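Local coordinates for protein 5-formyl-3-hydroxy-2-methylpyridine 4-carboxylate 5-dehydrogenase (Mesorhizobium japonicum MAFF 303099, PDB 4OM8) that oxidises a pyridine aldehyde from vitamin B6 breakdown to the dicarboxylate with NAD+, and can also reduce the same aldehyde to 4-pyridoxate with NADH, at residues His137-Ile151 against Leu173-Glu187. Sequence-based numbering, arbitrary orientation.
With NAD (nicotinamide-adenine-dinucleotide), chain C.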
loop_
_atom_site.group_PDB
_atom_site.type_symbol
_atom_site.label_atom_id
_atom_site.label_comp_id
_atom_site.label_asym_id
_atom_site.label_seq_id
_atom_site.Cartn_x
_atom_site.Cartn_y
_atom_site.Cartn_z
ATOM N N HIS A 137 -14.493 -3.000 13.062
ATOM C CA HIS A 137 -13.238 -3.684 12.823
ATOM C C HIS A 137 -12.081 -2.693 12.795
ATOM O O HIS A 137 -11.919 -1.938 11.843
ATOM C CB HIS A 137 -13.316 -4.470 11.517
ATOM C CG HIS A 137 -12.053 -5.182 11.171
ATOM N ND1 HIS A 137 -11.312 -4.863 10.056
ATOM C CD2 HIS A 137 -11.393 -6.190 11.792
ATOM C CE1 HIS A 137 -10.251 -5.649 9.998
ATOM N NE2 HIS A 137 -10.279 -6.468 11.036
ATOM N N TRP A 138 -11.314 -2.693 13.877
ATOM C CA TRP A 138 -10.149 -1.842 14.024
ATOM C C TRP A 138 -8.948 -2.468 13.339
ATOM O O TRP A 138 -9.002 -3.617 12.898
ATOM C CB TRP A 138 -9.839 -1.628 15.501
ATOM C CG TRP A 138 -10.914 -0.936 16.298
ATOM C CD1 TRP A 138 -12.191 -1.381 16.548
ATOM C CD2 TRP A 138 -10.778 0.305 16.990
ATOM N NE1 TRP A 138 -12.862 -0.474 17.345
ATOM C CE2 TRP A 138 -12.016 0.571 17.625
ATOM C CE3 TRP A 138 -9.732 1.226 17.129
ATOM C CZ2 TRP A 138 -12.225 1.715 18.392
ATOM C CZ3 TRP A 138 -9.947 2.371 17.883
ATOM C CH2 TRP A 138 -11.184 2.603 18.509
ATOM N N SER A 139 -7.862 -1.708 13.249
ATOM C CA SER A 139 -6.612 -2.222 12.688
ATOM C C SER A 139 -5.463 -2.069 13.680
ATOM O O SER A 139 -5.487 -1.186 14.532
ATOM C CB SER A 139 -6.275 -1.503 11.374
ATOM O OG SER A 139 -7.203 -1.830 10.343
ATOM N N ASN A 140 -4.459 -2.937 13.572
ATOM C CA ASN A 140 -3.333 -2.912 14.503
ATOM C C ASN A 140 -2.242 -1.966 14.020
ATOM O O ASN A 140 -1.821 -2.072 12.876
ATOM C CB ASN A 140 -2.775 -4.324 14.664
ATOM C CG ASN A 140 -1.671 -4.401 15.697
ATOM O OD1 ASN A 140 -1.734 -3.763 16.746
ATOM N ND2 ASN A 140 -0.662 -5.220 15.416
ATOM N N PRO A 141 -1.788 -1.030 14.876
ATOM C CA PRO A 141 -2.188 -0.754 16.261
ATOM C C PRO A 141 -3.430 0.123 16.321
ATOM O O PRO A 141 -3.532 1.108 15.598
ATOM C CB PRO A 141 -0.957 -0.022 16.848
ATOM C CG PRO A 141 0.145 -0.193 15.800
ATOM C CD PRO A 141 -0.597 -0.251 14.503
ATOM N N PRO A 142 -4.377 -0.223 17.203
ATOM C CA PRO A 142 -5.693 0.431 17.167
ATOM C C PRO A 142 -5.687 1.903 17.584
ATOM O O PRO A 142 -6.629 2.617 17.241
ATOM C CB PRO A 142 -6.517 -0.417 18.143
ATOM C CG PRO A 142 -5.495 -0.984 19.078
ATOM C CD PRO A 142 -4.299 -1.279 18.226
ATOM N N HIS A 143 -4.668 2.343 18.308
ATOM C CA HIS A 143 -4.580 3.745 18.693
ATOM C C HIS A 143 -3.828 4.558 17.640
ATOM O O HIS A 143 -3.748 5.781 17.738
ATOM C CB HIS A 143 -3.913 3.890 20.068
ATOM C CG HIS A 143 -2.604 3.179 20.193
ATOM N ND1 HIS A 143 -2.456 1.830 19.952
ATOM C CD2 HIS A 143 -1.381 3.626 20.575
ATOM C CE1 HIS A 143 -1.198 1.482 20.154
ATOM N NE2 HIS A 143 -0.526 2.553 20.535
ATOM N N ILE A 144 -3.319 3.881 16.611
ATOM C CA ILE A 144 -2.515 4.543 15.584
ATOM C C ILE A 144 -3.183 4.531 14.201
ATOM O O ILE A 144 -3.244 5.563 13.539
ATOM C CB ILE A 144 -1.115 3.908 15.487
ATOM C CG1 ILE A 144 -0.357 4.114 16.807
ATOM C CG2 ILE A 144 -0.316 4.520 14.340
ATOM C CD1 ILE A 144 1.059 3.534 16.809
ATOM N N ILE A 145 -3.692 3.381 13.765
ATOM C CA ILE A 145 -4.417 3.349 12.491
ATOM C C ILE A 145 -5.765 4.053 12.678
ATOM O O ILE A 145 -6.566 3.615 13.503
ATOM C CB ILE A 145 -4.671 1.911 11.981
ATOM C CG1 ILE A 145 -3.433 1.021 12.154
ATOM C CG2 ILE A 145 -5.201 1.937 10.516
ATOM C CD1 ILE A 145 -2.195 1.553 11.462
ATOM N N PRO A 146 -6.029 5.133 11.918
ATOM C CA PRO A 146 -7.214 5.947 12.228
ATOM C C PRO A 146 -8.520 5.486 11.586
ATOM O O PRO A 146 -9.577 6.082 11.819
ATOM C CB PRO A 146 -6.828 7.327 11.701
ATOM C CG PRO A 146 -5.951 7.019 10.512
ATOM C CD PRO A 146 -5.163 5.768 10.904
ATOM N N MET A 147 -8.437 4.432 10.789
ATOM C CA MET A 147 -9.569 3.951 10.015
ATOM C C MET A 147 -10.189 2.726 10.663
ATOM O O MET A 147 -9.480 1.800 11.057
ATOM C CB MET A 147 -9.099 3.641 8.588
ATOM C CG MET A 147 -10.188 3.174 7.615
ATOM S SD MET A 147 -10.644 1.432 7.755
ATOM C CE MET A 147 -9.087 0.573 7.513
ATOM N N ILE A 148 -11.516 2.737 10.772
ATOM C CA ILE A 148 -12.291 1.634 11.327
ATOM C C ILE A 148 -13.407 1.259 10.376
ATOM O O ILE A 148 -14.124 2.135 9.894
ATOM C CB ILE A 148 -12.894 2.025 12.705
ATOM C CG1 ILE A 148 -11.777 2.354 13.700
ATOM C CG2 ILE A 148 -13.755 0.904 13.254
ATOM C CD1 ILE A 148 -12.273 3.030 14.982
ATOM N N GLU A 149 -13.543 -0.041 10.104
ATOM C CA GLU A 149 -14.646 -0.537 9.279
ATOM C C GLU A 149 -15.895 -0.783 10.119
ATOM O O GLU A 149 -15.808 -1.359 11.203
ATOM C CB GLU A 149 -14.256 -1.834 8.574
ATOM C CG GLU A 149 -13.124 -1.682 7.548
ATOM C CD GLU A 149 -12.749 -3.013 6.961
ATOM O OE1 GLU A 149 -12.247 -3.866 7.720
ATOM O OE2 GLU A 149 -12.969 -3.199 5.748
ATOM N N VAL A 150 -17.047 -0.366 9.606
ATOM C CA VAL A 150 -18.331 -0.609 10.264
ATOM C C VAL A 150 -19.152 -1.527 9.363
ATOM O O VAL A 150 -19.421 -1.171 8.207
ATOM C CB VAL A 150 -19.082 0.704 10.523
ATOM C CG1 VAL A 150 -20.345 0.425 11.321
ATOM C CG2 VAL A 150 -18.187 1.688 11.288
ATOM N N ILE A 151 -19.511 -2.710 9.859
ATOM C CA ILE A 151 -20.131 -3.729 9.010
ATOM C C ILE A 151 -21.437 -4.291 9.545
ATOM O O ILE A 151 -21.456 -5.010 10.539
ATOM C CB ILE A 151 -19.187 -4.925 8.778
ATOM C CG1 ILE A 151 -17.762 -4.447 8.463
ATOM C CG2 ILE A 151 -19.730 -5.825 7.666
ATOM C CD1 ILE A 151 -16.783 -4.546 9.643
ATOM N N LEU A 173 -11.921 10.033 14.283
ATOM C CA LEU A 173 -11.437 8.885 13.528
ATOM C C LEU A 173 -12.192 8.770 12.206
ATOM O O LEU A 173 -13.080 9.569 11.917
ATOM C CB LEU A 173 -11.561 7.610 14.365
ATOM C CG LEU A 173 -10.573 7.575 15.531
ATOM C CD1 LEU A 173 -10.787 6.325 16.378
ATOM C CD2 LEU A 173 -9.129 7.659 15.023
ATOM N N LEU A 174 -11.801 7.795 11.392
ATOM C CA LEU A 174 -12.294 7.698 10.023
ATOM C C LEU A 174 -13.055 6.400 9.812
ATOM O O LEU A 174 -12.456 5.349 9.572
ATOM C CB LEU A 174 -11.128 7.789 9.041
ATOM C CG LEU A 174 -10.179 8.971 9.216
ATOM C CD1 LEU A 174 -8.979 8.829 8.290
ATOM C CD2 LEU A 174 -10.901 10.273 8.924
ATOM N N PRO A 175 -14.383 6.463 9.902
ATOM C CA PRO A 175 -15.151 5.238 9.689
ATOM C C PRO A 175 -15.386 4.977 8.217
ATOM O O PRO A 175 -15.552 5.924 7.450
ATOM C CB PRO A 175 -16.472 5.536 10.392
ATOM C CG PRO A 175 -16.650 7.016 10.196
ATOM C CD PRO A 175 -15.252 7.625 10.159
ATOM N N VAL A 176 -15.413 3.705 7.832
ATOM C CA VAL A 176 -15.869 3.355 6.491
ATOM C C VAL A 176 -16.950 2.290 6.615
ATOM O O VAL A 176 -16.800 1.299 7.329
ATOM C CB VAL A 176 -14.722 2.871 5.569
ATOM C CG1 VAL A 176 -13.718 3.992 5.332
ATOM C CG2 VAL A 176 -14.036 1.646 6.130
ATOM N N VAL A 177 -18.064 2.529 5.936
ATOM C CA VAL A 177 -19.185 1.613 5.998
ATOM C C VAL A 177 -19.049 0.537 4.923
ATOM O O VAL A 177 -18.925 0.839 3.725
ATOM C CB VAL A 177 -20.517 2.369 5.846
ATOM C CG1 VAL A 177 -21.673 1.397 5.770
ATOM C CG2 VAL A 177 -20.712 3.330 7.027
ATOM N N VAL A 178 -19.054 -0.715 5.370
ATOM C CA VAL A 178 -18.968 -1.872 4.498
ATOM C C VAL A 178 -20.392 -2.380 4.346
ATOM O O VAL A 178 -21.024 -2.774 5.325
ATOM C CB VAL A 178 -18.041 -2.942 5.074
ATOM C CG1 VAL A 178 -18.043 -4.220 4.194
ATOM C CG2 VAL A 178 -16.626 -2.370 5.235
ATOM N N LYS A 179 -20.897 -2.322 3.114
ATOM C CA LYS A 179 -22.334 -2.429 2.846
ATOM C C LYS A 179 -22.813 -3.844 2.603
ATOM O O LYS A 179 -24.012 -4.073 2.459
ATOM C CB LYS A 179 -22.699 -1.547 1.649
ATOM C CG LYS A 179 -22.464 -0.068 1.917
ATOM C CD LYS A 179 -22.477 0.784 0.654
ATOM C CE LYS A 179 -23.870 1.254 0.294
ATOM N NZ LYS A 179 -23.810 2.153 -0.899
ATOM N N LYS A 180 -21.881 -4.790 2.562
ATOM C CA LYS A 180 -22.228 -6.205 2.509
ATOM C C LYS A 180 -21.303 -6.967 3.451
ATOM O O LYS A 180 -20.111 -6.666 3.557
ATOM C CB LYS A 180 -22.121 -6.753 1.079
ATOM C CG LYS A 180 -23.086 -6.093 0.094
ATOM C CD LYS A 180 -23.015 -6.716 -1.297
ATOM C CE LYS A 180 -23.857 -5.903 -2.281
ATOM N NZ LYS A 180 -23.752 -6.415 -3.678
ATOM N N ASP A 181 -21.861 -7.965 4.120
ATOM C CA ASP A 181 -21.115 -8.795 5.059
ATOM C C ASP A 181 -20.307 -9.869 4.314
ATOM O O ASP A 181 -20.556 -11.067 4.446
ATOM C CB ASP A 181 -22.123 -9.408 6.050
ATOM C CG ASP A 181 -21.486 -10.180 7.188
ATOM O OD1 ASP A 181 -20.301 -9.963 7.524
ATOM O OD2 ASP A 181 -22.215 -11.015 7.772
ATOM N N VAL A 182 -19.331 -9.426 3.520
ATOM C CA VAL A 182 -18.498 -10.329 2.733
ATOM C C VAL A 182 -17.265 -10.774 3.514
ATOM O O VAL A 182 -16.811 -10.059 4.412
ATOM C CB VAL A 182 -18.046 -9.663 1.407
ATOM C CG1 VAL A 182 -19.259 -9.352 0.544
ATOM C CG2 VAL A 182 -17.234 -8.401 1.668
ATOM N N PRO A 183 -16.733 -11.969 3.189
ATOM C CA PRO A 183 -15.559 -12.464 3.918
ATOM C C PRO A 183 -14.396 -11.480 3.852
ATOM O O PRO A 183 -14.000 -11.086 2.757
ATOM C CB PRO A 183 -15.224 -13.777 3.194
ATOM C CG PRO A 183 -16.546 -14.244 2.637
ATOM C CD PRO A 183 -17.271 -12.971 2.246
ATOM N N GLY A 184 -13.861 -11.083 5.003
ATOM C CA GLY A 184 -12.741 -10.159 5.023
ATOM C C GLY A 184 -13.141 -8.702 4.866
ATOM O O GLY A 184 -12.269 -7.846 4.766
ATOM N N PHE A 185 -14.447 -8.421 4.846
ATOM C CA PHE A 185 -14.973 -7.056 4.700
ATOM C C PHE A 185 -14.279 -6.357 3.518
ATOM O O PHE A 185 -14.316 -6.891 2.410
ATOM C CB PHE A 185 -14.829 -6.300 6.023
ATOM C CG PHE A 185 -15.331 -7.084 7.211
ATOM C CD1 PHE A 185 -16.555 -7.739 7.164
ATOM C CD2 PHE A 185 -14.569 -7.184 8.364
ATOM C CE1 PHE A 185 -17.014 -8.464 8.244
ATOM C CE2 PHE A 185 -15.011 -7.917 9.444
ATOM C CZ PHE A 185 -16.243 -8.551 9.395
ATOM N N VAL A 186 -13.658 -5.195 3.706
ATOM C CA VAL A 186 -12.949 -4.570 2.580
ATOM C C VAL A 186 -11.439 -4.596 2.765
ATOM O O VAL A 186 -10.709 -5.057 1.868
ATOM C CB VAL A 186 -13.417 -3.113 2.351
ATOM C CG1 VAL A 186 -12.496 -2.391 1.355
ATOM C CG2 VAL A 186 -14.861 -3.136 1.849
ATOM N N GLU A 187 -10.973 -4.121 3.919
ATOM C CA GLU A 187 -9.534 -3.951 4.162
ATOM C C GLU A 187 -8.769 -5.250 3.935
ATOM O O GLU A 187 -7.815 -5.307 3.146
ATOM C CB GLU A 187 -9.290 -3.444 5.588
ATOM C CG GLU A 187 -7.838 -3.277 5.935
ATOM C CD GLU A 187 -7.647 -3.086 7.424
ATOM O OE1 GLU A 187 -8.199 -3.895 8.196
ATOM O OE2 GLU A 187 -6.959 -2.127 7.825
HETATM P PA NAD C . -5.364 -11.697 21.269
HETATM O O1A NAD C . -5.253 -13.211 21.200
HETATM O O2A NAD C . -4.111 -10.835 21.305
HETATM O O5B NAD C . -6.252 -11.333 22.561
HETATM C C5B NAD C . -7.447 -12.045 22.888
HETATM C C4B NAD C . -7.758 -11.774 24.352
HETATM O O4B NAD C . -9.059 -12.274 24.663
HETATM C C3B NAD C . -6.762 -12.483 25.270
HETATM O O3B NAD C . -6.145 -11.540 26.155
HETATM C C2B NAD C . -7.618 -13.498 26.017
HETATM O O2B NAD C . -7.191 -13.763 27.363
HETATM C C1B NAD C . -8.978 -12.830 25.984
HETATM N N9A NAD C . -10.138 -13.714 26.196
HETATM C C8A NAD C . -10.293 -14.991 25.806
HETATM N N7A NAD C . -11.516 -15.455 26.165
HETATM C C5A NAD C . -12.163 -14.459 26.791
HETATM C C6A NAD C . -13.480 -14.270 27.424
HETATM N N6A NAD C . -14.395 -15.269 27.460
HETATM N N1A NAD C . -13.745 -13.062 27.969
HETATM C C2A NAD C . -12.853 -12.058 27.948
HETATM N N3A NAD C . -11.635 -12.161 27.391
HETATM C C4A NAD C . -11.245 -13.318 26.814
HETATM O O3 NAD C . -6.370 -11.261 20.088
HETATM P PN NAD C . -6.344 -9.881 19.260
HETATM O O1N NAD C . -5.233 -9.933 18.227
HETATM O O2N NAD C . -6.427 -8.678 20.172
HETATM O O5D NAD C . -7.727 -9.982 18.457
HETATM C C5D NAD C . -8.993 -9.967 19.129
HETATM C C4D NAD C . -10.081 -9.913 18.062
HETATM O O4D NAD C . -9.813 -8.787 17.232
HETATM C C3D NAD C . -10.064 -11.124 17.144
HETATM O O3D NAD C . -11.406 -11.331 16.695
HETATM C C2D NAD C . -9.227 -10.679 15.960
HETATM O O2D NAD C . -9.605 -11.344 14.750
HETATM C C1D NAD C . -9.577 -9.203 15.880
HETATM N N1N NAD C . -8.542 -8.349 15.274
HETATM C C2N NAD C . -7.224 -8.610 15.393
HETATM C C3N NAD C . -6.289 -7.749 14.813
HETATM C C7N NAD C . -4.805 -7.999 14.874
HETATM O O7N NAD C . -4.293 -8.626 15.789
HETATM N N7N NAD C . -4.072 -7.523 13.868
HETATM C C4N NAD C . -6.724 -6.624 14.122
HETATM C C5N NAD C . -8.086 -6.376 14.030
HETATM C C6N NAD C . -8.975 -7.258 14.629
HETATM O O HOH W 1 -7.313 -4.883 10.672
HETATM O O HOH W 2 -11.267 -6.215 6.670
#
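Phe185 turns an edge toward one face of the His137 ring in an edge-to-face pair, centroids 5.8 Å apart, while Glu187 OE1 lies at the imidazole's edge. One face of Phe185 is covered by Ile151, whose CD1 sits 3.7 Å from the ring centroid in a CH-pi contact. Trp138 carries Ile148 CD1 over the centre of one face and Pro142 O in plane at its edge, with Leu173 CD1 oblique to it. His137, important for catalytic activity by inference, reaches its partners and the nicotinamide of NAD because its CG is anti to the backbone N (chi1 179°). Its ND1 donates to Glu149 OE1 (2.7 Å), tilted from the ring plane, and NE2 is hydrogen-bonded to Ser116 OG.

Glu149, extended beyond CG, carries its carboxylate from the strand to the amides of Val186 and Glu187, both bound by OE2 (each 2.9 Å), the former from the syn side, the latter from above the carboxylate plane. With an alanine in place of Glu149, these amides would probably lose their shared acceptor and the imidazole be held less firmly. Small Ser139 gives its hydroxyl to the syn lone pair of Glu187 OE2 (2.5 Å).

Strands 147-151 and 174-178, joined by helix 158-170 in a beta-alpha-beta unit, pair in parallel through Val150 N to Val176 O and Val178 N to Val150 O. Two amides, an imidazole N-H and a water at Glu149, and a hydroxyl and a water at Glu187, probably offset much of the repulsion between these buried carboxylates.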